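Side-chain contacts in Dye-decolorizing peroxidase Tfu_3078 (PDB 5FW4), which uses hydrogen peroxide and a non-covalently bound heme b to oxidise many compounds, anthraquinone dyes above all, though its physiological substrate is unknown: residues Val389-Ser392 with Leu393-Gly397; Gly302-Leu305 with Asp306-Ala309; Ala399-Arg402 with Tyr403-His406; Pro252-Asp255 with Arg256-Ala260; Ala263-Pro266 with Ala267-Trp270. All blocks are in the same frame, centred on the assembly; numbering follows the deposited sequence.

Contact 1 of 5, residues Val389-Ser392 with Leu393-Gly397; sequences VQRS and LADQG. With HEM (protoporphyrin IX containing Fe), chain C.
Leu393 and Gln390 meet where this last turn of helix 386-395 faces the heme. Leu393 brings a methyl group: its CD1 lies 3.7 Å from Gln390 NE2 and also reaches the pyrrole carbon C3C of the heme. Gln390 sends CG anti to its backbone N (chi1 172°) and then bends at chi2. This brings NE2 over to the heme methyl CMC, at 3.5 Å. Val389 adds CG1 against the vinyl carbon CAC.

The polar contacts lie on the outer side. A water bridges Ser392 OG and Gln396 OE1, donating to both; it stands 2.5 Å from OG and 2.8 Å from OE1. Ser392 OG is also hydrogen-bonded to Asn347. Arg391 and Asp395 run side by side, but their charged ends do not meet: Asp395 OD2 rests near the aliphatic CG of Arg391, at 3.5 Å. Asp395 OD1 bonds to Ser171 instead.

Backbone bonds join each residue to the fourth one on. The last, Gln396 N to Ser392 O (2.8 Å), comes from above the carbonyl plane as the chain leaves the helix. The arrangement is an amphipathic helix end that lines the heme pocket of a DyP-type peroxidase, with Leu393 packed against the proximal ligand, probably His338.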
# COMPACT_ATOMS: atom_id res chain seq x y z
N VAL A 389 -24.42 -4.09 -17.42
CA VAL A 389 -24.11 -5.13 -16.45
C VAL A 389 -24.30 -4.64 -15.03
O VAL A 389 -24.94 -5.32 -14.20
CB VAL A 389 -22.70 -5.68 -16.65
CG1 VAL A 389 -22.27 -6.65 -15.55
CG2 VAL A 389 -22.60 -6.34 -18.01
N GLN A 390 -23.78 -3.45 -14.74
CA GLN A 390 -23.95 -2.92 -13.39
C GLN A 390 -25.41 -2.65 -13.08
O GLN A 390 -25.80 -2.82 -11.93
CB GLN A 390 -23.15 -1.64 -13.16
CG GLN A 390 -23.44 -0.95 -11.84
CD GLN A 390 -23.01 -1.72 -10.60
OE1 GLN A 390 -23.23 -1.27 -9.48
NE2 GLN A 390 -22.39 -2.87 -10.78
N ARG A 391 -26.16 -2.21 -14.09
CA ARG A 391 -27.60 -1.95 -13.94
C ARG A 391 -28.33 -3.25 -13.57
O ARG A 391 -29.19 -3.22 -12.72
CB ARG A 391 -28.19 -1.37 -15.24
CG ARG A 391 -29.43 -0.51 -15.02
CD ARG A 391 -30.09 -0.07 -16.33
NE ARG A 391 -29.25 0.80 -17.16
CZ ARG A 391 -29.13 2.12 -17.04
NH1 ARG A 391 -29.76 2.78 -16.07
NH2 ARG A 391 -28.36 2.79 -17.89
N SER A 392 -27.98 -4.36 -14.22
CA SER A 392 -28.53 -5.69 -13.83
C SER A 392 -28.15 -6.06 -12.38
O SER A 392 -28.97 -6.58 -11.63
CB SER A 392 -28.06 -6.78 -14.79
OG SER A 392 -28.51 -6.55 -16.11
N LEU A 393 -26.92 -5.75 -11.98
CA LEU A 393 -26.47 -6.16 -10.65
C LEU A 393 -27.16 -5.31 -9.61
O LEU A 393 -27.58 -5.83 -8.60
CB LEU A 393 -24.97 -6.03 -10.47
CG LEU A 393 -24.01 -6.84 -11.33
CD1 LEU A 393 -22.56 -6.57 -10.93
CD2 LEU A 393 -24.30 -8.34 -11.28
N ALA A 394 -27.20 -4.00 -9.85
CA ALA A 394 -27.94 -3.07 -9.00
C ALA A 394 -29.43 -3.42 -8.86
O ALA A 394 -29.96 -3.53 -7.76
CB ALA A 394 -27.83 -1.67 -9.56
N ASP A 395 -30.13 -3.50 -9.98
CA ASP A 395 -31.59 -3.64 -9.96
C ASP A 395 -32.08 -5.06 -9.74
O ASP A 395 -33.20 -5.26 -9.27
CB ASP A 395 -32.20 -3.13 -11.27
CG ASP A 395 -31.91 -1.66 -11.54
OD1 ASP A 395 -31.66 -0.92 -10.56
OD2 ASP A 395 -31.99 -1.26 -12.73
N GLN A 396 -31.30 -6.05 -10.13
CA GLN A 396 -31.80 -7.44 -10.06
C GLN A 396 -31.34 -8.13 -8.77
O GLN A 396 -31.54 -9.33 -8.58
CB GLN A 396 -31.40 -8.23 -11.30
CG GLN A 396 -32.06 -7.70 -12.57
CD GLN A 396 -31.76 -8.55 -13.80
OE1 GLN A 396 -31.35 -8.03 -14.84
NE2 GLN A 396 -31.96 -9.84 -13.68
N GLY A 397 -30.74 -7.35 -7.87
CA GLY A 397 -30.46 -7.82 -6.54
C GLY A 397 -29.35 -8.85 -6.46
O GLY A 397 -29.50 -9.89 -5.81
CHA HEM C . -17.10 -12.25 -12.30
CHB HEM C . -16.10 -10.66 -7.83
CHC HEM C . -17.92 -6.35 -9.04
CHD HEM C . -18.67 -7.86 -13.58
C1A HEM C . -16.68 -12.18 -10.99
C2A HEM C . -16.15 -13.27 -10.28
C3A HEM C . -15.90 -12.83 -9.03
C4A HEM C . -16.24 -11.47 -8.96
CMA HEM C . -15.29 -13.60 -7.91
CAA HEM C . -15.96 -14.68 -10.80
CBA HEM C . -14.59 -14.93 -11.40
CGA HEM C . -14.43 -14.23 -12.72
O1A HEM C . -13.69 -13.20 -12.77
O2A HEM C . -15.02 -14.67 -13.74
C1B HEM C . -16.53 -9.33 -7.79
C2B HEM C . -16.43 -8.51 -6.64
C3B HEM C . -16.93 -7.27 -6.96
C4B HEM C . -17.34 -7.38 -8.36
CMB HEM C . -15.84 -8.93 -5.33
CAB HEM C . -17.02 -6.03 -6.19
CBB HEM C . -16.41 -5.84 -5.02
C1C HEM C . -18.28 -6.37 -10.37
C2C HEM C . -18.81 -5.30 -11.05
C3C HEM C . -19.00 -5.73 -12.36
C4C HEM C . -18.60 -7.08 -12.44
CMC HEM C . -19.05 -3.96 -10.40
CAC HEM C . -19.58 -5.10 -13.53
CBC HEM C . -20.38 -4.08 -13.46
C1D HEM C . -18.28 -9.21 -13.53
C2D HEM C . -18.38 -10.06 -14.73
C3D HEM C . -17.95 -11.28 -14.36
C4D HEM C . -17.61 -11.17 -12.95
CMD HEM C . -18.84 -9.66 -16.12
CAD HEM C . -17.85 -12.50 -15.27
CBD HEM C . -19.23 -13.15 -15.37
CGD HEM C . -19.21 -14.28 -16.38
O1D HEM C . -19.27 -14.08 -17.60
O2D HEM C . -19.11 -15.45 -15.95
NA HEM C . -16.74 -11.08 -10.16
NB HEM C . -17.07 -8.62 -8.78
NC HEM C . -18.21 -7.45 -11.21
ND HEM C . -17.81 -9.90 -12.46
FE HEM C . -17.51 -9.31 -10.68
O HOH W 1 -30.21 -7.93 -17.36

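Contact 2 of 5, residues Gly302-Leu305 with Asp306-Ala309; sequences GRRL and DTGA
Arg304 and Asp306 form a salt bridge across a compact turn, which folds the loop after helix 294-301 back on itself. An ST turn at Thr307 shapes the return: its OG1 accepts from Ala309 N at 3.1 Å.

Arg304 starts with CG beside its backbone N (chi1 -62°). The chain then bends at chi3 (48°), which swings the guanidinium over to the aspartate. NH2 lies 2.6 Å from Asp306 OD2, but the hydrogen bond is weak in angle and the two planes stand 67° apart, so the groups do not pair flat. A water accepts from Thr307 OG1 and, weakly, from Arg304 NE. Asp306 takes the torsion that sets CG between its backbone N and carbonyl carbon. OD1 thereby accepts a weak bond from Thr307 N.

Arg303 behaves differently. It is extended from CG to NE, runs past the returning arm of the loop, Gly308 and Ala309, and touches the heme. Its NH1 also donates to Glu316 O. Leu305 turns to helix 294-301 and packs on Gly129 of the second subunit. The backbones are joined by Arg304 N to Ala309 O, at 2.9 Å. Arg303 NH1 meets Gly308 O at 2.7 Å, in the carbonyl plane and close to the guanidinium plane.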
# COMPACT_ATOMS: atom_id res chain seq x y z
N GLY A 302 -21.25 -17.85 -7.12
CA GLY A 302 -21.59 -18.92 -8.05
C GLY A 302 -20.36 -19.71 -8.47
O GLY A 302 -20.40 -20.46 -9.44
N ARG A 303 -19.23 -19.45 -7.79
CA ARG A 303 -18.04 -20.24 -7.98
C ARG A 303 -17.44 -20.58 -6.62
O ARG A 303 -17.74 -19.92 -5.62
CB ARG A 303 -17.05 -19.49 -8.86
CG ARG A 303 -17.48 -19.34 -10.31
CD ARG A 303 -16.47 -18.45 -11.03
NE ARG A 303 -16.62 -18.38 -12.49
CZ ARG A 303 -16.12 -19.23 -13.37
NH1 ARG A 303 -15.42 -20.32 -13.02
NH2 ARG A 303 -16.31 -18.99 -14.65
N ARG A 304 -16.63 -21.62 -6.60
CA ARG A 304 -16.07 -22.18 -5.38
C ARG A 304 -14.86 -21.36 -5.05
O ARG A 304 -14.21 -20.85 -5.96
CB ARG A 304 -15.65 -23.63 -5.59
CG ARG A 304 -16.81 -24.55 -5.96
CD ARG A 304 -16.39 -25.99 -6.21
NE ARG A 304 -15.51 -26.57 -5.19
CZ ARG A 304 -15.86 -26.83 -3.92
NH1 ARG A 304 -17.07 -26.55 -3.46
NH2 ARG A 304 -14.97 -27.37 -3.09
N LEU A 305 -14.54 -21.25 -3.76
CA LEU A 305 -13.34 -20.50 -3.33
C LEU A 305 -12.03 -21.25 -3.57
O LEU A 305 -11.00 -20.64 -3.93
CB LEU A 305 -13.44 -20.13 -1.85
CG LEU A 305 -14.50 -19.08 -1.48
CD1 LEU A 305 -14.79 -19.11 0.01
CD2 LEU A 305 -14.07 -17.68 -1.90
N ASP A 306 -12.04 -22.56 -3.37
CA ASP A 306 -10.82 -23.37 -3.42
C ASP A 306 -10.21 -23.36 -4.82
O ASP A 306 -9.05 -22.97 -4.98
CB ASP A 306 -10.99 -24.81 -2.85
CG ASP A 306 -12.14 -25.61 -3.47
OD1 ASP A 306 -12.76 -25.17 -4.47
OD2 ASP A 306 -12.43 -26.72 -2.93
N THR A 307 -11.03 -23.65 -5.82
CA THR A 307 -10.60 -23.86 -7.21
C THR A 307 -11.14 -22.84 -8.19
O THR A 307 -10.71 -22.80 -9.33
CB THR A 307 -11.13 -25.21 -7.75
OG1 THR A 307 -12.54 -25.11 -7.84
CG2 THR A 307 -10.76 -26.39 -6.85
N GLY A 308 -12.15 -22.06 -7.81
CA GLY A 308 -12.76 -21.12 -8.76
C GLY A 308 -13.72 -21.73 -9.77
O GLY A 308 -14.22 -21.00 -10.65
N ALA A 309 -13.95 -23.05 -9.66
CA ALA A 309 -14.91 -23.77 -10.51
C ALA A 309 -16.33 -23.31 -10.28
O ALA A 309 -16.70 -22.95 -9.18
CB ALA A 309 -14.82 -25.27 -10.26
O HOH W 2 -13.85 -27.36 -7.35

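Contact 3 of 5, residues Ala399-Arg402 with Tyr403-His406; sequences ALNR and YIRH. With HEM (protoporphyrin IX containing Fe), chain C.
Leu400 and Ile404 pack at about a right angle on the heme side of this turn. Leu400 CD1 touches Ile404 CG2 at 3.9 Å, and both residues go on to the porphyrin. Leu400 CD2 lies 3.6 Å from the pyrrole carbon C2B of the heme, and Ile404 CG2 is equally close to the vinyl carbon CBB. Leu400 has CG anti to its backbone N (chi1 -178°); with chi2 near 60°, CD2 is turned to the heme and CD1 to Ile404. Farther along, the His406 ring turns its edge to the heme methyl CMC, and His406 ND1 is hydrogen-bonded to Arg280.

Tyr403 is also buried. Arg402 CB sits over one ring face in a CH-pi contact, 4.1 Å from the ring centroid and offset toward the rim. The rest of Arg402 runs alongside the ring, with its guanidinium plane nearly perpendicular to it. The Tyr403 ring also meets Trp289 edge-to-face.

The backbone here makes a short 3-10 turn that leads into strand 404-414, an outer strand of the C-terminal four-stranded antiparallel sheet. Tyr403 N donates to Leu400 O at 2.8 Å, from above the carbonyl plane. Asn401 ND2 binds Leu393 O, which ties the turn to helix 386-395.

The solvent side is looser: Arg402 is exposed, Arg405 partly so, and a water joins the Arg402 carbonyl to Arg405. Arg405 bends at chi2 (-67°) and folds back along its own strand. Its NH1 donates to Ile404 O at 3.0 Å. The water accepts from Arg405 NH2 at 2.6 Å and donates to Arg402 O.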
# COMPACT_ATOMS: atom_id res chain seq x y z
N ALA A 399 -26.58 -10.97 -5.17
CA ALA A 399 -26.30 -11.46 -3.80
C ALA A 399 -25.11 -10.74 -3.18
O ALA A 399 -24.97 -10.62 -1.96
CB ALA A 399 -25.99 -12.94 -3.83
N LEU A 400 -24.23 -10.33 -4.05
CA LEU A 400 -23.03 -9.61 -3.60
C LEU A 400 -23.27 -8.18 -3.08
O LEU A 400 -22.47 -7.68 -2.25
CB LEU A 400 -22.05 -9.58 -4.76
CG LEU A 400 -20.67 -8.92 -4.56
CD1 LEU A 400 -19.88 -9.59 -3.46
CD2 LEU A 400 -19.94 -9.06 -5.89
N ASN A 401 -24.37 -7.54 -3.52
CA ASN A 401 -24.67 -6.14 -3.11
C ASN A 401 -24.63 -5.90 -1.62
O ASN A 401 -24.17 -4.85 -1.14
CB ASN A 401 -26.05 -5.72 -3.62
CG ASN A 401 -26.10 -5.51 -5.10
OD1 ASN A 401 -25.08 -5.30 -5.76
ND2 ASN A 401 -27.29 -5.51 -5.64
N ARG A 402 -25.18 -6.86 -0.88
CA ARG A 402 -25.11 -6.87 0.57
C ARG A 402 -23.71 -6.60 1.16
O ARG A 402 -23.61 -6.09 2.27
CB ARG A 402 -25.56 -8.24 1.06
CG ARG A 402 -26.00 -8.37 2.50
CD ARG A 402 -26.92 -9.60 2.58
NE ARG A 402 -26.49 -10.65 1.62
CZ ARG A 402 -27.13 -11.04 0.50
NH1 ARG A 402 -28.33 -10.51 0.13
NH2 ARG A 402 -26.57 -11.99 -0.26
N TYR A 403 -22.66 -7.04 0.46
CA TYR A 403 -21.33 -7.08 1.06
C TYR A 403 -20.40 -6.04 0.46
O TYR A 403 -19.22 -6.09 0.75
CB TYR A 403 -20.70 -8.44 0.90
CG TYR A 403 -21.55 -9.49 1.64
CD1 TYR A 403 -21.49 -9.60 3.02
CD2 TYR A 403 -22.43 -10.28 0.96
CE1 TYR A 403 -22.33 -10.54 3.73
CE2 TYR A 403 -23.23 -11.21 1.64
CZ TYR A 403 -23.16 -11.31 3.02
OH TYR A 403 -23.99 -12.26 3.71
N ILE A 404 -20.93 -5.21 -0.41
CA ILE A 404 -20.13 -4.18 -1.09
C ILE A 404 -20.80 -2.82 -1.15
O ILE A 404 -22.03 -2.74 -1.15
CB ILE A 404 -19.77 -4.57 -2.55
CG1 ILE A 404 -21.01 -4.49 -3.47
CG2 ILE A 404 -19.00 -5.87 -2.59
CD1 ILE A 404 -20.81 -4.99 -4.88
N ARG A 405 -19.99 -1.76 -1.25
CA ARG A 405 -20.53 -0.42 -1.40
C ARG A 405 -19.73 0.30 -2.44
O ARG A 405 -18.53 0.45 -2.26
CB ARG A 405 -20.44 0.35 -0.08
CG ARG A 405 -21.33 -0.20 1.02
CD ARG A 405 -22.81 -0.04 0.70
NE ARG A 405 -23.65 -0.48 1.81
CZ ARG A 405 -24.21 -1.70 1.94
NH1 ARG A 405 -24.02 -2.67 1.05
NH2 ARG A 405 -24.95 -1.94 3.01
N HIS A 406 -20.37 0.72 -3.53
CA HIS A 406 -19.70 1.55 -4.52
C HIS A 406 -19.47 2.98 -4.00
O HIS A 406 -20.40 3.78 -3.93
CB HIS A 406 -20.53 1.57 -5.81
CG HIS A 406 -20.48 0.29 -6.59
ND1 HIS A 406 -19.75 0.17 -7.75
CD2 HIS A 406 -21.07 -0.92 -6.40
CE1 HIS A 406 -19.88 -1.05 -8.23
NE2 HIS A 406 -20.69 -1.73 -7.44
CHA HEM C . -17.10 -12.25 -12.30
CHB HEM C . -16.10 -10.66 -7.83
CHC HEM C . -17.92 -6.35 -9.04
CHD HEM C . -18.67 -7.86 -13.58
C1A HEM C . -16.68 -12.18 -10.99
C2A HEM C . -16.15 -13.27 -10.28
C3A HEM C . -15.90 -12.83 -9.03
C4A HEM C . -16.24 -11.47 -8.96
CMA HEM C . -15.29 -13.60 -7.91
CAA HEM C . -15.96 -14.68 -10.80
CBA HEM C . -14.59 -14.93 -11.40
CGA HEM C . -14.43 -14.23 -12.72
O1A HEM C . -13.69 -13.20 -12.77
O2A HEM C . -15.02 -14.67 -13.74
C1B HEM C . -16.53 -9.33 -7.79
C2B HEM C . -16.43 -8.51 -6.64
C3B HEM C . -16.93 -7.27 -6.96
C4B HEM C . -17.34 -7.38 -8.36
CMB HEM C . -15.84 -8.93 -5.33
CAB HEM C . -17.02 -6.03 -6.19
CBB HEM C . -16.41 -5.84 -5.02
C1C HEM C . -18.28 -6.37 -10.37
C2C HEM C . -18.81 -5.30 -11.05
C3C HEM C . -19.00 -5.73 -12.36
C4C HEM C . -18.60 -7.08 -12.44
CMC HEM C . -19.05 -3.96 -10.40
CAC HEM C . -19.58 -5.10 -13.53
CBC HEM C . -20.38 -4.08 -13.46
C1D HEM C . -18.28 -9.21 -13.53
C2D HEM C . -18.38 -10.06 -14.73
C3D HEM C . -17.95 -11.28 -14.36
C4D HEM C . -17.61 -11.17 -12.95
CMD HEM C . -18.84 -9.66 -16.12
CAD HEM C . -17.85 -12.50 -15.27
CBD HEM C . -19.23 -13.15 -15.37
CGD HEM C . -19.21 -14.28 -16.38
O1D HEM C . -19.27 -14.08 -17.60
O2D HEM C . -19.11 -15.45 -15.95
NA HEM C . -16.74 -11.08 -10.16
NB HEM C . -17.07 -8.62 -8.78
NC HEM C . -18.21 -7.45 -11.21
ND HEM C . -17.81 -9.90 -12.46
FE HEM C . -17.51 -9.31 -10.68
O HOH W 3 -25.43 -4.38 3.61

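Contact 4 of 5, residues Pro252-Asp255 with Arg256-Ala260; sequences PLFD and RTITA
Thr257 OG1 donates to Leu253 O at 2.6 Å, one turn back along the helix. The same oxygen accepts from Thr257 N at 2.9 Å. The two donors arrive from opposite faces of the carbonyl plane, so a single residue holds this oxygen twice. OG1 gets there because it stands beside its own backbone N (chi1 -63°). It also touches Leu253 CD1, at 3.7 Å. With an alanine here, Leu253 O is likely to lose its hydroxyl donor, and a gap to open beside the leucine methyl.

Phe254 and Ile258 pair in the same spacing. Ile258 CD1 lies over one face of the phenyl ring, toward its rim, and is 4.2 Å from Phe254 CE1. Pro252 CB and Arg256 CD are 4.1 Å apart. Arg256 N bonds to Pro252 O at 3.1 Å.

All this belongs to helix 252-258, a short helix of the C-terminal DyP-type peroxidase domain. Its last turn is less regular. Phe254 O and Asp255 O each collect weak backbone bonds. As the chain leaves the helix, Thr259 OG1 lies so close to Asp255 O that the modelled length of the bond is doubtful.

Farther out, Phe254 meets Phe353 edge-to-face, which sets its ring against strand 353-363. Arg351 touches both Leu253 and Thr257. Ile258 O is bonded to Ser275 OG at the start of strand 275-284.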
# COMPACT_ATOMS: atom_id res chain seq x y z
N PRO A 252 -9.45 -13.34 -30.43
CA PRO A 252 -10.06 -12.13 -30.99
C PRO A 252 -11.08 -11.42 -30.10
O PRO A 252 -11.24 -10.22 -30.20
CB PRO A 252 -10.72 -12.62 -32.28
CG PRO A 252 -9.89 -13.79 -32.69
CD PRO A 252 -9.48 -14.46 -31.40
N LEU A 253 -11.78 -12.17 -29.26
CA LEU A 253 -12.67 -11.57 -28.29
C LEU A 253 -12.02 -10.49 -27.41
O LEU A 253 -12.68 -9.56 -27.00
CB LEU A 253 -13.29 -12.66 -27.42
CG LEU A 253 -14.59 -12.33 -26.68
CD1 LEU A 253 -15.53 -11.45 -27.50
CD2 LEU A 253 -15.28 -13.64 -26.32
N PHE A 254 -10.72 -10.60 -27.15
CA PHE A 254 -10.07 -9.62 -26.30
C PHE A 254 -10.10 -8.26 -26.98
O PHE A 254 -10.62 -7.30 -26.43
CB PHE A 254 -8.64 -10.01 -25.96
CG PHE A 254 -7.97 -9.03 -25.04
CD1 PHE A 254 -8.21 -9.07 -23.67
CD2 PHE A 254 -7.13 -8.04 -25.55
CE1 PHE A 254 -7.61 -8.17 -22.82
CE2 PHE A 254 -6.53 -7.13 -24.70
CZ PHE A 254 -6.78 -7.20 -23.33
N ASP A 255 -9.55 -8.18 -28.18
CA ASP A 255 -9.49 -6.91 -28.87
C ASP A 255 -10.87 -6.33 -29.22
O ASP A 255 -11.09 -5.11 -29.16
CB ASP A 255 -8.61 -7.05 -30.10
CG ASP A 255 -7.14 -7.12 -29.73
OD1 ASP A 255 -6.76 -6.55 -28.68
OD2 ASP A 255 -6.38 -7.76 -30.48
N ARG A 256 -11.81 -7.20 -29.56
CA ARG A 256 -13.18 -6.78 -29.82
C ARG A 256 -13.83 -6.21 -28.55
O ARG A 256 -14.58 -5.25 -28.63
CB ARG A 256 -14.02 -7.95 -30.35
CG ARG A 256 -13.75 -8.37 -31.80
CD ARG A 256 -13.82 -9.89 -31.98
NE ARG A 256 -14.53 -10.33 -33.18
CZ ARG A 256 -15.77 -10.82 -33.20
NH1 ARG A 256 -16.49 -10.93 -32.09
NH2 ARG A 256 -16.32 -11.20 -34.36
N THR A 257 -13.55 -6.81 -27.40
CA THR A 257 -14.16 -6.36 -26.15
C THR A 257 -13.63 -4.97 -25.73
O THR A 257 -14.36 -4.14 -25.19
CB THR A 257 -13.92 -7.39 -25.04
OG1 THR A 257 -14.56 -8.63 -25.39
CG2 THR A 257 -14.47 -6.91 -23.74
N ILE A 258 -12.37 -4.73 -26.03
CA ILE A 258 -11.62 -3.61 -25.48
C ILE A 258 -11.68 -2.34 -26.32
O ILE A 258 -11.59 -1.22 -25.80
CB ILE A 258 -10.14 -4.07 -25.32
CG1 ILE A 258 -9.87 -4.31 -23.87
CG2 ILE A 258 -9.10 -3.13 -25.91
CD1 ILE A 258 -10.72 -5.40 -23.32
N THR A 259 -11.83 -2.53 -27.62
CA THR A 259 -11.44 -1.53 -28.60
C THR A 259 -12.63 -0.71 -29.06
O THR A 259 -13.66 -1.27 -29.46
CB THR A 259 -10.76 -2.23 -29.80
OG1 THR A 259 -9.73 -3.10 -29.30
CG2 THR A 259 -10.13 -1.24 -30.75
N ALA A 260 -12.51 0.61 -29.02
CA ALA A 260 -13.55 1.48 -29.53
C ALA A 260 -13.66 1.30 -31.03
O ALA A 260 -12.66 1.40 -31.74
CB ALA A 260 -13.27 2.93 -29.19

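Contact 5 of 5, residues Ala263-Pro266 with Ala267-Trp270; sequences ADNP and AHAW
Asn265 O accepts from His268 N at 2.8 Å, and Pro266 O accepts a weak bond from Ala269 N, so the backbone winds through tight turns into a short 3-10 segment.

The Asn265 side chain works on the same turn. Its CG is anti to the backbone N (chi1 -179°), which carries the amide forward along the chain. OD1 accepts from Ala267 N at 3.1 Å, with the donor well above the amide carbonyl plane; this is an Asx turn. ND2 lies over one face of the His268 ring, 3.8 Å above its plane and offset toward the rim; the amide and ring planes are 39° apart. A leucine in place of Asn265 would probably leave Ala267 N without this acceptor and the ring face without its amide.

Ala263 CB packs on His268 CB at 3.7 Å. A water links Asn265 N to His268 ND1, 3.0 Å from the latter. Another receives a weak bond from Trp270 N and donates to Pro266 O at 2.6 Å.

This surface turn is in the loop that follows helix 252-258 and precedes strand 275-284. Arg159 binds it through Ala267 O and Trp270 NE1. Trp270 is buried and packs against helix 425-428, near the C terminus.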
# COMPACT_ATOMS: atom_id res chain seq x y z
N ALA A 263 -15.65 5.92 -35.00
CA ALA A 263 -16.69 6.93 -34.86
C ALA A 263 -17.26 7.35 -36.23
O ALA A 263 -16.52 7.54 -37.18
CB ALA A 263 -16.13 8.15 -34.12
N ASP A 264 -18.59 7.47 -36.30
CA ASP A 264 -19.29 8.05 -37.45
C ASP A 264 -18.84 9.46 -37.78
O ASP A 264 -18.76 9.84 -38.93
CB ASP A 264 -20.79 8.12 -37.15
CG ASP A 264 -21.44 6.76 -37.10
OD1 ASP A 264 -20.90 5.78 -37.69
OD2 ASP A 264 -22.52 6.67 -36.47
N ASN A 265 -18.57 10.23 -36.74
CA ASN A 265 -18.33 11.65 -36.83
C ASN A 265 -16.84 11.92 -36.62
O ASN A 265 -16.31 11.55 -35.57
CB ASN A 265 -19.16 12.28 -35.71
CG ASN A 265 -19.06 13.77 -35.65
OD1 ASN A 265 -18.24 14.39 -36.32
ND2 ASN A 265 -19.90 14.37 -34.83
N PRO A 266 -16.16 12.56 -37.59
CA PRO A 266 -14.71 12.83 -37.42
C PRO A 266 -14.32 13.62 -36.15
O PRO A 266 -13.18 13.53 -35.70
CB PRO A 266 -14.31 13.62 -38.67
CG PRO A 266 -15.58 13.97 -39.38
CD PRO A 266 -16.66 13.05 -38.88
N ALA A 267 -15.25 14.39 -35.60
CA ALA A 267 -15.01 15.09 -34.35
C ALA A 267 -14.90 14.12 -33.16
O ALA A 267 -14.35 14.49 -32.12
CB ALA A 267 -16.11 16.10 -34.09
N HIS A 268 -15.43 12.90 -33.31
CA HIS A 268 -15.33 11.87 -32.28
C HIS A 268 -14.24 10.84 -32.54
O HIS A 268 -13.96 10.02 -31.69
CB HIS A 268 -16.68 11.16 -32.13
CG HIS A 268 -17.79 12.08 -31.73
ND1 HIS A 268 -19.11 11.70 -31.76
CD2 HIS A 268 -17.77 13.36 -31.29
CE1 HIS A 268 -19.86 12.70 -31.35
NE2 HIS A 268 -19.07 13.73 -31.06
N ALA A 269 -13.60 10.89 -33.71
CA ALA A 269 -12.65 9.84 -34.12
C ALA A 269 -11.31 9.79 -33.36
O ALA A 269 -10.54 8.82 -33.51
CB ALA A 269 -12.41 9.89 -35.61
N TRP A 270 -11.03 10.81 -32.56
CA TRP A 270 -9.83 10.79 -31.71
C TRP A 270 -9.81 9.60 -30.75
O TRP A 270 -8.75 9.27 -30.23
CB TRP A 270 -9.69 12.11 -30.93
CG TRP A 270 -10.78 12.35 -29.91
CD1 TRP A 270 -12.03 12.87 -30.15
CD2 TRP A 270 -10.73 12.04 -28.52
NE1 TRP A 270 -12.74 12.92 -28.99
CE2 TRP A 270 -11.98 12.41 -27.97
CE3 TRP A 270 -9.76 11.50 -27.68
CZ2 TRP A 270 -12.27 12.28 -26.61
CZ3 TRP A 270 -10.06 11.35 -26.31
CH2 TRP A 270 -11.30 11.73 -25.81
O HOH W 4 -19.51 9.55 -33.80
O HOH W 5 -11.52 13.24 -33.66

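From the N terminus the order is contact 4, contact 5, contact 2, contact 1 and contact 3. They are in series; none nests within or crosses another. Contact 4 forms helix 252-258, and contact 5 turns the loop that leads from it to strand 275-284. Contact 2 closes a turn in the loop between helices 294-301 and 338-342. It lies across the chain's centre from contact 5, with centres about 43 Å apart. Contact 1 ends helix 386-395, and contact 3 starts strand 404-414. These two touch each other and both line the heme. Contact 2 reaches the heme separately through Arg303, while contacts 4 and 5 lie away from the annotated sites.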